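Local coordinates for trypsin-resistant surface T6 protein (Streptococcus pyogenes serotype M6, PDB 4P0D) that probably serves as the backbone subunit of the streptococcal pilus, a three-domain surface protein anchored to the cell wall, at residues Ala187-Val192 / Phe283-Pro288; Thr191-Asp196 / Asn292-Leu297; Ile62-Asn67 / Asn287-Asn292. The protein carries 1 engineered substitution. One frame throughout, in Å; residues are numbered along the deposited sequence.

Interaction 1 (Ala187-Val192 / Phe283-Pro288); sequences AVNKTV and FYSNNP
N189 lies against P288 and T191 against Y284, with CA atoms 4.6 and 4.7 Å apart, as the loop entering strand 192-197 runs antiparallel to the end of strand 276-285 and the turn beyond it. The one clear hydrogen bond between them is N189 N to P288 O, 2.9 Å long with 163° at the hydrogen. Farther along, T191 O lies 3.3 Å from Y284 CA in a CA-H...O contact. Outside the pair, the hydroxyl of Y183 bonds both T191 O and S285 N, joining the two backbones where they lie too far apart to pair directly.

The N189 side chain spans the gap. With CG anti to its backbone N (chi1 -171°), the carboxamide carbon comes to 3.4 Å from S285 CB. Its OD1 accepts from T191 OG1, in the carbonyl plane at 2.7 Å, and from T191 N, which makes an Asx turn. S285 OG works similarly on its own side, accepting from N287 N in an ST turn, and it also bonds G306 O. P288 fills the far end, its CB 3.8 Å from A187 CB.

In this part of the Cna-B-like domain, the N189 and S285 turns brace their own chains, while carboxamide packing, the A187-P288 contact and one backbone bond join them. Two donors on OD1 should fix the N189 amide, whereas N189 O is buried without a partner.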
loop_
_atom_site.group_PDB
_atom_site.type_symbol
_atom_site.label_atom_id
_atom_site.label_comp_id
_atom_site.label_asym_id
_atom_site.label_seq_id
_atom_site.Cartn_x
_atom_site.Cartn_y
_atom_site.Cartn_z
ATOM N N ALA A 187 -21.151 14.257 -9.229
ATOM C CA ALA A 187 -20.992 12.802 -9.105
ATOM C C ALA A 187 -21.506 12.326 -7.757
ATOM O O ALA A 187 -21.272 12.981 -6.758
ATOM C CB ALA A 187 -19.532 12.395 -9.279
ATOM N N VAL A 188 -22.194 11.185 -7.746
ATOM C CA VAL A 188 -22.733 10.578 -6.519
ATOM C C VAL A 188 -21.722 9.684 -5.778
ATOM O O VAL A 188 -21.866 9.460 -4.575
ATOM C CB VAL A 188 -24.030 9.779 -6.794
ATOM C CG1 VAL A 188 -25.175 10.741 -7.125
ATOM C CG2 VAL A 188 -23.838 8.733 -7.904
ATOM N N ASN A 189 -20.719 9.165 -6.497
ATOM C CA ASN A 189 -19.661 8.374 -5.894
ATOM C C ASN A 189 -18.305 9.093 -6.054
ATOM O O ASN A 189 -17.653 9.041 -7.122
ATOM C CB ASN A 189 -19.625 6.979 -6.515
ATOM C CG ASN A 189 -18.704 6.038 -5.782
ATOM O OD1 ASN A 189 -17.876 6.451 -4.971
ATOM N ND2 ASN A 189 -18.843 4.766 -6.059
ATOM N N LYS A 190 -17.906 9.810 -5.000
ATOM C CA LYS A 190 -16.616 10.488 -4.999
ATOM C C LYS A 190 -15.661 9.835 -4.005
ATOM O O LYS A 190 -14.947 10.525 -3.300
ATOM C CB LYS A 190 -16.783 11.970 -4.676
ATOM C CG LYS A 190 -17.671 12.722 -5.649
ATOM C CD LYS A 190 -17.838 14.169 -5.245
ATOM C CE LYS A 190 -18.160 15.007 -6.464
ATOM N NZ LYS A 190 -18.255 16.468 -6.232
ATOM N N THR A 191 -15.641 8.508 -3.975
ATOM C CA THR A 191 -14.816 7.778 -3.040
ATOM C C THR A 191 -13.335 8.179 -3.217
ATOM O O THR A 191 -12.807 8.221 -4.337
ATOM C CB THR A 191 -14.986 6.253 -3.178
ATOM O OG1 THR A 191 -16.323 5.860 -2.825
ATOM C CG2 THR A 191 -14.012 5.511 -2.293
ATOM N N VAL A 192 -12.712 8.513 -2.089
ATOM C CA VAL A 192 -11.267 8.796 -1.986
ATOM C C VAL A 192 -10.824 8.158 -0.682
ATOM O O VAL A 192 -10.959 8.781 0.362
ATOM C CB VAL A 192 -10.966 10.314 -1.861
ATOM C CG1 VAL A 192 -9.456 10.567 -1.818
ATOM C CG2 VAL A 192 -11.585 11.109 -2.974
ATOM N N PHE A 283 -8.486 3.454 -2.933
ATOM C CA PHE A 283 -9.785 3.132 -3.525
ATOM C C PHE A 283 -10.450 4.390 -4.005
ATOM O O PHE A 283 -10.497 5.378 -3.269
ATOM C CB PHE A 283 -10.727 2.481 -2.525
ATOM C CG PHE A 283 -10.211 1.214 -1.960
ATOM C CD1 PHE A 283 -9.416 1.221 -0.830
ATOM C CD2 PHE A 283 -10.501 -0.003 -2.572
ATOM C CE1 PHE A 283 -8.929 0.042 -0.306
ATOM C CE2 PHE A 283 -10.019 -1.189 -2.042
ATOM C CZ PHE A 283 -9.233 -1.166 -0.909
ATOM N N TYR A 284 -11.005 4.329 -5.217
ATOM C CA TYR A 284 -11.745 5.451 -5.802
ATOM C C TYR A 284 -12.856 4.865 -6.697
ATOM O O TYR A 284 -12.941 3.635 -6.857
ATOM C CB TYR A 284 -10.800 6.375 -6.597
ATOM C CG TYR A 284 -10.026 5.622 -7.660
ATOM C CD1 TYR A 284 -8.811 5.004 -7.356
ATOM C CD2 TYR A 284 -10.526 5.485 -8.960
ATOM C CE1 TYR A 284 -8.119 4.282 -8.315
ATOM C CE2 TYR A 284 -9.838 4.754 -9.923
ATOM C CZ TYR A 284 -8.637 4.165 -9.602
ATOM O OH TYR A 284 -7.934 3.433 -10.551
ATOM N N SER A 285 -13.716 5.726 -7.242
ATOM C CA SER A 285 -14.767 5.263 -8.144
ATOM C C SER A 285 -14.338 5.333 -9.609
ATOM O O SER A 285 -13.846 6.348 -10.059
ATOM C CB SER A 285 -16.063 6.043 -7.998
ATOM O OG SER A 285 -17.008 5.540 -8.960
ATOM N N ASN A 286 -14.560 4.242 -10.344
ATOM C CA ASN A 286 -14.418 4.260 -11.804
ATOM C C ASN A 286 -15.771 4.301 -12.532
ATOM O O ASN A 286 -15.856 4.052 -13.740
ATOM C CB ASN A 286 -13.525 3.108 -12.297
ATOM C CG ASN A 286 -14.117 1.730 -12.052
ATOM O OD1 ASN A 286 -15.108 1.568 -11.329
ATOM N ND2 ASN A 286 -13.500 0.725 -12.649
ATOM N N ASN A 287 -16.819 4.626 -11.783
ATOM C CA ASN A 287 -18.155 4.825 -12.332
ATOM C C ASN A 287 -18.844 5.804 -11.405
ATOM O O ASN A 287 -19.762 5.437 -10.666
ATOM C CB ASN A 287 -18.884 3.483 -12.412
ATOM C CG ASN A 287 -20.123 3.528 -13.287
ATOM O OD1 ASN A 287 -20.464 4.552 -13.892
ATOM N ND2 ASN A 287 -20.812 2.411 -13.345
ATOM N N PRO A 288 -18.382 7.068 -11.416
ATOM C CA PRO A 288 -18.774 7.975 -10.353
ATOM C C PRO A 288 -20.248 8.423 -10.369
ATOM O O PRO A 288 -20.692 9.080 -9.420
ATOM C CB PRO A 288 -17.845 9.184 -10.566
ATOM C CG PRO A 288 -16.715 8.668 -11.411
ATOM C CD PRO A 288 -17.433 7.719 -12.332
#

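Interaction 2 (Thr191-Asp196 / Asn292-Leu297); sequences TVYVSD and NTYDNL
Y193 reaches out from strand 192-197 of the Cna-B-like, Ig-like domain to the irregular loop holding Y294, N296 and L297. This strand lies between strands 242-247 and 276-285, and the loop crosses the side of the sheet to which Y193 points.

The CB of Y193 is directed toward the loop, and chi1 of -169° sets CG anti to the backbone N. Along the ring, CD2 lies beside CD1 and the backbone O of Y294. CE2, one atom farther out, is 3.7 Å from Y294 CE1 and also approaches CD2 of L297. The two tyrosine rings meet obliquely, their planes at 57°, and Y193 CD2 sits in the plane of the Y294 ring at its edge. At the tip, Y193 OH donates to N296 O over 2.7 Å, with that oxygen at the edge of the Y193 ring and in its plane. A buried phenol therefore ends on a loop carbonyl, and one residue supplies both apolar and polar contacts.

The backbone N of N296 stands over one face of the Y294 ring, offset toward the rim, while the Y294 hydroxyl bonds K299 O farther along the loop. T191 secures the start of the loop: its OG1, the same hydroxyl that donates to N189 OD1, accepts from Y294 N at 2.8 Å in an almost straight bond, 174° at the hydrogen. Next to it, T293 OG1 bonds the backbone N of K190, so consecutive loop residues are attached to the consecutive residues K190 and T191. One residue further on, a water links the two backbones, accepting from V192 N at 3.0 Å and donating to Y294 O at 2.6 Å.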
loop_
_atom_site.group_PDB
_atom_site.type_symbol
_atom_site.label_atom_id
_atom_site.label_comp_id
_atom_site.label_asym_id
_atom_site.label_seq_id
_atom_site.Cartn_x
_atom_site.Cartn_y
_atom_site.Cartn_z
ATOM N N THR A 191 -15.641 8.508 -3.975
ATOM C CA THR A 191 -14.816 7.778 -3.040
ATOM C C THR A 191 -13.335 8.179 -3.217
ATOM O O THR A 191 -12.807 8.221 -4.337
ATOM C CB THR A 191 -14.986 6.253 -3.178
ATOM O OG1 THR A 191 -16.323 5.860 -2.825
ATOM C CG2 THR A 191 -14.012 5.511 -2.293
ATOM N N VAL A 192 -12.712 8.513 -2.089
ATOM C CA VAL A 192 -11.267 8.796 -1.986
ATOM C C VAL A 192 -10.824 8.158 -0.682
ATOM O O VAL A 192 -10.959 8.781 0.362
ATOM C CB VAL A 192 -10.966 10.314 -1.861
ATOM C CG1 VAL A 192 -9.456 10.567 -1.818
ATOM C CG2 VAL A 192 -11.585 11.109 -2.974
ATOM N N TYR A 193 -10.317 6.927 -0.724
ATOM C CA TYR A 193 -10.169 6.112 0.481
ATOM C C TYR A 193 -8.811 5.392 0.517
ATOM O O TYR A 193 -8.501 4.619 -0.390
ATOM C CB TYR A 193 -11.299 5.093 0.495
ATOM C CG TYR A 193 -11.529 4.303 1.753
ATOM C CD1 TYR A 193 -10.633 3.330 2.173
ATOM C CD2 TYR A 193 -12.707 4.468 2.485
ATOM C CE1 TYR A 193 -10.872 2.575 3.305
ATOM C CE2 TYR A 193 -12.948 3.732 3.628
ATOM C CZ TYR A 193 -12.030 2.777 4.024
ATOM O OH TYR A 193 -12.271 2.038 5.140
ATOM N N VAL A 194 -8.040 5.612 1.584
ATOM C CA VAL A 194 -6.675 5.068 1.694
ATOM C C VAL A 194 -6.549 4.046 2.835
ATOM O O VAL A 194 -7.103 4.232 3.936
ATOM C CB VAL A 194 -5.629 6.215 1.802
ATOM C CG1 VAL A 194 -4.207 5.660 1.959
ATOM C CG2 VAL A 194 -5.727 7.122 0.576
ATOM N N SER A 195 -5.877 2.925 2.539
ATOM C CA SER A 195 -5.644 1.870 3.526
ATOM C C SER A 195 -4.201 1.373 3.485
ATOM O O SER A 195 -3.530 1.435 2.450
ATOM C CB SER A 195 -6.570 0.669 3.292
ATOM O OG SER A 195 -7.897 1.059 2.969
ATOM N N ASP A 196 -3.728 0.886 4.628
ATOM C CA ASP A 196 -2.532 0.046 4.681
ATOM C C ASP A 196 -2.685 -0.931 5.819
ATOM O O ASP A 196 -3.423 -0.676 6.779
ATOM C CB ASP A 196 -1.268 0.896 4.837
ATOM C CG ASP A 196 0.010 0.182 4.369
ATOM O OD1 ASP A 196 -0.009 -1.022 4.083
ATOM O OD2 ASP A 196 1.065 0.838 4.335
ATOM N N ASN A 292 -22.791 5.427 -4.338
ATOM C CA ASN A 292 -22.589 6.416 -3.300
ATOM C C ASN A 292 -21.126 6.424 -2.896
ATOM O O ASN A 292 -20.465 5.396 -2.940
ATOM C CB ASN A 292 -23.378 6.036 -2.042
ATOM C CG ASN A 292 -24.836 5.789 -2.322
ATOM O OD1 ASN A 292 -25.609 6.739 -2.471
ATOM N ND2 ASN A 292 -25.224 4.506 -2.415
ATOM N N THR A 293 -20.646 7.571 -2.459
ATOM C CA THR A 293 -19.337 7.689 -1.839
ATOM C C THR A 293 -19.179 6.718 -0.673
ATOM O O THR A 293 -20.027 6.659 0.219
ATOM C CB THR A 293 -19.151 9.133 -1.350
ATOM O OG1 THR A 293 -19.266 10.018 -2.468
ATOM C CG2 THR A 293 -17.786 9.344 -0.655
ATOM N N TYR A 294 -18.113 5.930 -0.696
ATOM C CA TYR A 294 -17.824 5.011 0.396
ATOM C C TYR A 294 -16.905 5.656 1.425
ATOM O O TYR A 294 -15.812 6.156 1.087
ATOM C CB TYR A 294 -17.143 3.773 -0.135
ATOM C CG TYR A 294 -17.004 2.669 0.853
ATOM C CD1 TYR A 294 -15.893 2.579 1.672
ATOM C CD2 TYR A 294 -17.986 1.687 0.964
ATOM C CE1 TYR A 294 -15.762 1.549 2.586
ATOM C CE2 TYR A 294 -17.863 0.653 1.875
ATOM C CZ TYR A 294 -16.739 0.582 2.672
ATOM O OH TYR A 294 -16.591 -0.432 3.577
ATOM N N ASP A 295 -17.330 5.623 2.684
ATOM C CA ASP A 295 -16.510 6.186 3.755
ATOM C C ASP A 295 -16.588 5.402 5.053
ATOM O O ASP A 295 -16.258 5.943 6.109
ATOM C CB ASP A 295 -16.940 7.631 3.998
ATOM C CG ASP A 295 -18.389 7.739 4.454
ATOM O OD1 ASP A 295 -18.979 6.695 4.849
ATOM O OD2 ASP A 295 -18.919 8.872 4.419
ATOM N N ASN A 296 -17.027 4.143 5.004
ATOM C CA ASN A 296 -17.040 3.326 6.196
ATOM C C ASN A 296 -15.585 3.019 6.578
ATOM O O ASN A 296 -14.877 2.410 5.802
ATOM C CB ASN A 296 -17.795 2.026 5.921
ATOM C CG ASN A 296 -17.901 1.136 7.142
ATOM O OD1 ASN A 296 -16.894 0.797 7.785
ATOM N ND2 ASN A 296 -19.111 0.707 7.441
ATOM N N LEU A 297 -15.149 3.444 7.760
ATOM C CA LEU A 297 -13.749 3.274 8.161
ATOM C C LEU A 297 -13.451 1.959 8.862
ATOM O O LEU A 297 -12.295 1.637 9.074
ATOM C CB LEU A 297 -13.333 4.407 9.077
ATOM C CG LEU A 297 -13.332 5.786 8.449
ATOM C CD1 LEU A 297 -12.818 6.752 9.494
ATOM C CD2 LEU A 297 -12.463 5.797 7.203
HETATM O O HOH W 1 -14.243 8.169 0.514
#

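Interaction 3 (Ile62-Asn67 / Asn287-Asn292); sequences IANGIN and NPTKGN
T289 turns OG1 between its backbone N and carbonyl carbon (chi1 67°), which leaves the hydroxyl facing A63 and N67 on helix 56-68. N67 meets it with chi1 of -82°, its ND2 2.9 Å from T289 OG1. This bond is weak, with only 116° at the hydrogen. The same ND2 makes a second weak bond to T289 O at 3.3 Å, and the amide thus leans on both the hydroxyl and the carbonyl of T289, weakly in each case.

T289 lies across the side chains of both N64 and N67, at about a right angle to each. The OD1 of N64 comes to 3.2 Å from T289 CB, while its ND2 is engaged by E186 O. The methyl of A63 packs on T289 OG1 and CB from the helix surface, and K290 CB rests on the carboxamide carbon of N67. A type I turn from N287 to K290, closed by K290 N to N287 O, presents T289 to the helix.

Two waters complete the join. One donates to N64 O at 2.7 Å and to T289 O at 2.8 Å. The other donates to N67 OD1 and accepts from N287 ND2, so both ends of the N67 amide are used. T289 O also receives the CA-H of N64, which points at it nearly straight.

Here a helix of the N-terminal Ig-like domain meets a loop of the middle domain through weak bonds and shared waters. T289 O alone takes a water, a weak amide bond and a CA-H, so the domains meet at this point largely through polar groups and water.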
loop_
_atom_site.group_PDB
_atom_site.type_symbol
_atom_site.label_atom_id
_atom_site.label_comp_id
_atom_site.label_asym_id
_atom_site.label_seq_id
_atom_site.Cartn_x
_atom_site.Cartn_y
_atom_site.Cartn_z
ATOM N N ILE A 62 -28.120 13.647 -15.153
ATOM C CA ILE A 62 -28.875 12.680 -15.947
ATOM C C ILE A 62 -28.277 11.297 -15.767
ATOM O O ILE A 62 -28.995 10.318 -15.566
ATOM C CB ILE A 62 -28.881 13.070 -17.452
ATOM C CG1 ILE A 62 -29.652 14.375 -17.649
ATOM C CG2 ILE A 62 -29.483 11.959 -18.300
ATOM C CD1 ILE A 62 -29.172 15.262 -18.776
ATOM N N ALA A 63 -26.949 11.222 -15.828
ATOM C CA ALA A 63 -26.240 9.945 -15.651
ATOM C C ALA A 63 -26.544 9.347 -14.288
ATOM O O ALA A 63 -26.797 8.143 -14.175
ATOM C CB ALA A 63 -24.731 10.132 -15.829
ATOM N N ASN A 64 -26.516 10.182 -13.249
ATOM C CA ASN A 64 -26.914 9.732 -11.904
ATOM C C ASN A 64 -28.295 9.060 -11.964
ATOM O O ASN A 64 -28.491 7.964 -11.435
ATOM C CB ASN A 64 -26.919 10.901 -10.904
ATOM C CG ASN A 64 -25.532 11.481 -10.655
ATOM O OD1 ASN A 64 -24.511 10.857 -10.962
ATOM N ND2 ASN A 64 -25.489 12.684 -10.118
ATOM N N GLY A 65 -29.234 9.704 -12.650
ATOM C CA GLY A 65 -30.621 9.227 -12.725
ATOM C C GLY A 65 -30.748 7.928 -13.479
ATOM O O GLY A 65 -31.542 7.065 -13.121
ATOM N N ILE A 66 -29.953 7.783 -14.536
ATOM C CA ILE A 66 -29.917 6.556 -15.310
ATOM C C ILE A 66 -29.442 5.400 -14.444
ATOM O O ILE A 66 -29.997 4.295 -14.493
ATOM C CB ILE A 66 -29.007 6.714 -16.552
ATOM C CG1 ILE A 66 -29.690 7.643 -17.558
ATOM C CG2 ILE A 66 -28.703 5.365 -17.179
ATOM C CD1 ILE A 66 -28.905 7.933 -18.810
ATOM N N ASN A 67 -28.390 5.644 -13.667
ATOM C CA ASN A 67 -27.825 4.596 -12.824
ATOM C C ASN A 67 -28.672 4.211 -11.616
ATOM O O ASN A 67 -28.628 3.065 -11.186
ATOM C CB ASN A 67 -26.398 4.971 -12.411
ATOM C CG ASN A 67 -25.393 4.631 -13.487
ATOM O OD1 ASN A 67 -25.425 3.530 -14.025
ATOM N ND2 ASN A 67 -24.502 5.559 -13.804
ATOM N N ASN A 287 -16.819 4.626 -11.783
ATOM C CA ASN A 287 -18.155 4.825 -12.332
ATOM C C ASN A 287 -18.844 5.804 -11.405
ATOM O O ASN A 287 -19.762 5.437 -10.666
ATOM C CB ASN A 287 -18.884 3.483 -12.412
ATOM C CG ASN A 287 -20.123 3.528 -13.287
ATOM O OD1 ASN A 287 -20.464 4.552 -13.892
ATOM N ND2 ASN A 287 -20.812 2.411 -13.345
ATOM N N PRO A 288 -18.382 7.068 -11.416
ATOM C CA PRO A 288 -18.774 7.975 -10.353
ATOM C C PRO A 288 -20.248 8.423 -10.369
ATOM O O PRO A 288 -20.692 9.080 -9.420
ATOM C CB PRO A 288 -17.845 9.184 -10.566
ATOM C CG PRO A 288 -16.715 8.668 -11.411
ATOM C CD PRO A 288 -17.433 7.719 -12.332
ATOM N N THR A 289 -20.980 8.127 -11.442
ATOM C CA THR A 289 -22.401 8.469 -11.492
ATOM C C THR A 289 -23.274 7.315 -10.992
ATOM O O THR A 289 -24.483 7.364 -11.094
ATOM C CB THR A 289 -22.856 8.954 -12.893
ATOM O OG1 THR A 289 -22.786 7.877 -13.844
ATOM C CG2 THR A 289 -22.007 10.106 -13.349
ATOM N N LYS A 290 -22.653 6.290 -10.430
ATOM C CA LYS A 290 -23.356 5.131 -9.903
ATOM C C LYS A 290 -23.010 4.940 -8.437
ATOM O O LYS A 290 -21.850 5.068 -8.059
ATOM C CB LYS A 290 -22.950 3.877 -10.678
ATOM C CG LYS A 290 -23.576 2.571 -10.183
ATOM C CD LYS A 290 -23.069 1.396 -11.018
ATOM C CE LYS A 290 -23.508 0.048 -10.462
ATOM N NZ LYS A 290 -22.959 -0.180 -9.096
ATOM N N GLY A 291 -24.018 4.599 -7.628
ATOM C CA GLY A 291 -23.810 4.315 -6.218
ATOM C C GLY A 291 -23.634 5.564 -5.361
ATOM O O GLY A 291 -24.249 6.605 -5.610
ATOM N N ASN A 292 -22.791 5.427 -4.338
ATOM C CA ASN A 292 -22.589 6.416 -3.300
ATOM C C ASN A 292 -21.126 6.424 -2.896
ATOM O O ASN A 292 -20.465 5.396 -2.940
ATOM C CB ASN A 292 -23.378 6.036 -2.042
ATOM C CG ASN A 292 -24.836 5.789 -2.322
ATOM O OD1 ASN A 292 -25.609 6.739 -2.471
ATOM N ND2 ASN A 292 -25.224 4.506 -2.415
HETATM O O HOH W 2 -26.861 6.969 -9.579
HETATM O O HOH W 3 -23.148 2.134 -15.176
#

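In the fold
The loop that follows strand 276-285 takes part in all three contacts. Its first turn belongs to interactions 1 and 3, whose centres are 10 Å apart, and its later residues to interaction 2, 9 Å from interaction 1. Interactions 2 and 3, about 18 Å apart between centres, share N292. Interactions 1 and 2 also share T191 and V192; strands 192-197 and 276-285, which they reach, are neighbours in the sheet of the middle domain. Helix 56-68 of interaction 3 comes far earlier in the chain, in the N-terminal domain. The loop is therefore fastened to its own domain by two contacts and meets the preceding domain through the third, consistent with a modular rod-like pilin.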